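Local coordinates for glucosidase (Croceicoccus marinus, PDB 5Z3K), which probably hydrolyses O-glycosidic bonds as a beta-glucosidase of glycoside hydrolase family 39, at residues H438-Y443 / V464-K469. Numbering follows the deposited sequence.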
loop_
_atom_site.group_PDB
_atom_site.type_symbol
_atom_site.label_atom_id
_atom_site.label_comp_id
_atom_site.label_asym_id
_atom_site.label_seq_id
_atom_site.Cartn_x
_atom_site.Cartn_y
_atom_site.Cartn_z
ATOM N N HIS A 438 -12.446 -32.475 -2.927
ATOM C CA HIS A 438 -11.972 -31.118 -2.691
ATOM C C HIS A 438 -12.160 -30.767 -1.225
ATOM O O HIS A 438 -12.909 -31.426 -0.501
ATOM C CB HIS A 438 -12.698 -30.098 -3.578
ATOM C CG HIS A 438 -14.190 -30.131 -3.455
ATOM N ND1 HIS A 438 -15.014 -30.432 -4.519
ATOM C CD2 HIS A 438 -15.008 -29.860 -2.411
ATOM C CE1 HIS A 438 -16.276 -30.367 -4.129
ATOM N NE2 HIS A 438 -16.301 -30.025 -2.853
ATOM N N ARG A 439 -11.461 -29.716 -0.791
ATOM C CA ARG A 439 -11.585 -29.182 0.560
ATOM C C ARG A 439 -12.081 -27.745 0.498
ATOM O O ARG A 439 -11.608 -26.958 -0.326
ATOM C CB ARG A 439 -10.244 -29.232 1.314
ATOM C CG ARG A 439 -10.396 -29.004 2.810
ATOM C CD ARG A 439 -9.084 -29.115 3.591
ATOM N NE ARG A 439 -9.337 -28.872 5.013
ATOM C CZ ARG A 439 -8.432 -28.434 5.886
ATOM N NH1 ARG A 439 -7.189 -28.188 5.493
ATOM N NH2 ARG A 439 -8.778 -28.239 7.155
ATOM N N VAL A 440 -13.038 -27.415 1.365
ATOM C CA VAL A 440 -13.564 -26.061 1.524
ATOM C C VAL A 440 -13.186 -25.573 2.917
ATOM O O VAL A 440 -13.607 -26.162 3.921
ATOM C CB VAL A 440 -15.089 -26.018 1.345
ATOM C CG1 VAL A 440 -15.582 -24.582 1.367
ATOM C CG2 VAL A 440 -15.511 -26.755 0.073
ATOM N N VAL A 441 -12.408 -24.496 2.979
ATOM C CA VAL A 441 -12.011 -23.882 4.240
ATOM C C VAL A 441 -12.488 -22.435 4.252
ATOM O O VAL A 441 -12.512 -21.762 3.215
ATOM C CB VAL A 441 -10.480 -23.961 4.439
ATOM C CG1 VAL A 441 -10.081 -23.316 5.739
ATOM C CG2 VAL A 441 -10.015 -25.405 4.405
ATOM N N ARG A 442 -12.864 -21.945 5.435
ATOM C CA ARG A 442 -13.359 -20.583 5.585
ATOM C C ARG A 442 -12.600 -19.873 6.701
ATOM O O ARG A 442 -12.460 -20.425 7.797
ATOM C CB ARG A 442 -14.860 -20.599 5.880
ATOM C CG ARG A 442 -15.426 -19.323 6.479
ATOM C CD ARG A 442 -16.964 -19.420 6.603
ATOM N NE ARG A 442 -17.413 -20.102 7.816
ATOM C CZ ARG A 442 -17.868 -19.487 8.909
ATOM N NH1 ARG A 442 -17.928 -18.160 8.961
ATOM N NH2 ARG A 442 -18.265 -20.203 9.954
ATOM N N TYR A 443 -12.117 -18.651 6.415
ATOM C CA TYR A 443 -11.442 -17.781 7.375
ATOM C C TYR A 443 -12.239 -16.492 7.550
ATOM O O TYR A 443 -12.822 -15.974 6.593
ATOM C CB TYR A 443 -10.010 -17.415 6.926
ATOM C CG TYR A 443 -9.157 -18.588 6.521
ATOM C CD1 TYR A 443 -9.259 -19.138 5.251
ATOM C CD2 TYR A 443 -8.226 -19.132 7.399
ATOM C CE1 TYR A 443 -8.475 -20.214 4.872
ATOM C CE2 TYR A 443 -7.441 -20.206 7.028
ATOM C CZ TYR A 443 -7.569 -20.739 5.765
ATOM O OH TYR A 443 -6.797 -21.800 5.387
ATOM N N VAL A 464 -19.583 -26.382 -5.847
ATOM C CA VAL A 464 -19.720 -26.290 -4.403
ATOM C C VAL A 464 -20.551 -25.054 -4.088
ATOM O O VAL A 464 -20.412 -24.008 -4.737
ATOM C CB VAL A 464 -18.342 -26.247 -3.704
ATOM C CG1 VAL A 464 -17.436 -25.262 -4.400
ATOM C CG2 VAL A 464 -18.495 -25.883 -2.235
ATOM N N THR A 465 -21.440 -25.188 -3.111
ATOM C CA THR A 465 -22.227 -24.081 -2.604
ATOM C C THR A 465 -21.811 -23.818 -1.169
ATOM O O THR A 465 -21.726 -24.750 -0.365
ATOM C CB THR A 465 -23.726 -24.372 -2.676
ATOM O OG1 THR A 465 -24.100 -24.546 -4.041
ATOM C CG2 THR A 465 -24.521 -23.215 -2.101
ATOM N N VAL A 466 -21.540 -22.554 -0.865
ATOM C CA VAL A 466 -21.128 -22.114 0.458
ATOM C C VAL A 466 -22.082 -21.018 0.893
ATOM O O VAL A 466 -22.346 -20.089 0.124
ATOM C CB VAL A 466 -19.679 -21.585 0.447
ATOM C CG1 VAL A 466 -19.363 -20.886 1.755
ATOM C CG2 VAL A 466 -18.699 -22.723 0.161
ATOM N N GLN A 467 -22.586 -21.102 2.119
ATOM C CA GLN A 467 -23.420 -20.018 2.620
ATOM C C GLN A 467 -23.069 -19.747 4.070
ATOM O O GLN A 467 -22.693 -20.657 4.812
ATOM C CB GLN A 467 -24.924 -20.326 2.490
ATOM C CG GLN A 467 -25.406 -21.476 3.370
ATOM C CD GLN A 467 -26.927 -21.573 3.429
ATOM O OE1 GLN A 467 -27.633 -20.575 3.270
ATOM N NE2 GLN A 467 -27.437 -22.781 3.651
ATOM N N ASN A 468 -23.198 -18.485 4.466
ATOM C CA ASN A 468 -22.856 -18.099 5.826
ATOM C C ASN A 468 -23.569 -16.812 6.177
ATOM O O ASN A 468 -23.908 -16.009 5.298
ATOM C CB ASN A 468 -21.345 -17.913 6.011
ATOM C CG ASN A 468 -20.621 -19.225 6.190
ATOM O OD1 ASN A 468 -19.921 -19.695 5.282
ATOM N ND2 ASN A 468 -20.812 -19.849 7.349
ATOM N N LYS A 469 -23.793 -16.621 7.475
ATOM C CA LYS A 469 -24.122 -15.293 7.963
ATOM C C LYS A 469 -22.841 -14.475 8.014
ATOM O O LYS A 469 -21.782 -14.987 8.392
ATOM C CB LYS A 469 -24.785 -15.353 9.339
ATOM C CG LYS A 469 -25.918 -16.375 9.447
ATOM C CD LYS A 469 -27.147 -15.920 8.703
ATOM C CE LYS A 469 -28.405 -16.634 9.211
ATOM N NZ LYS A 469 -28.765 -17.810 8.368
#
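Two strands of the beta-sandwich domain that accompanies the catalytic barrel of this GH39 enzyme meet face to face through V440, V464, V466, R442 and N468. Two facing layers are indicated by the axis separation of 9.9 Å, with the N-to-C directions 15° apart, together with the side chains of all five residues, which point toward the other strand; no hydrogen bond joins the segments. V440 and V464 meet tip to tip, CG2 of V440 standing 3.9 Å from CG2 of V464. The other branch, V440 CG1, is anti to the backbone N (chi1 -174°) and lies 3.8 Å from V466 CG2, the two side chains passing in opposite directions. Strand 438-446 is bonded in its layer to 452-459 and 474-482, whereas 464-469 is an outermost strand beside 423-429, which supplies I428 and Y424 to the same interior. Farther along, the filling turns polar: N468 ND2 sits 3.3 Å above the centre of the R442 guanidinium, with amide and guanidinium planes 27° apart, a stack and not a hydrogen bond. N468 OD1 meets the aliphatic part of R442, 3.3 Å from CD. Salt bridges from NH2 to D455 and from NH1 to E476 probably fix the rotation of the guanidinium. An alanine in place of R442 would probably cost D455 and E476 this cationic partner and leave the N468 amide without the flat group it stacks on.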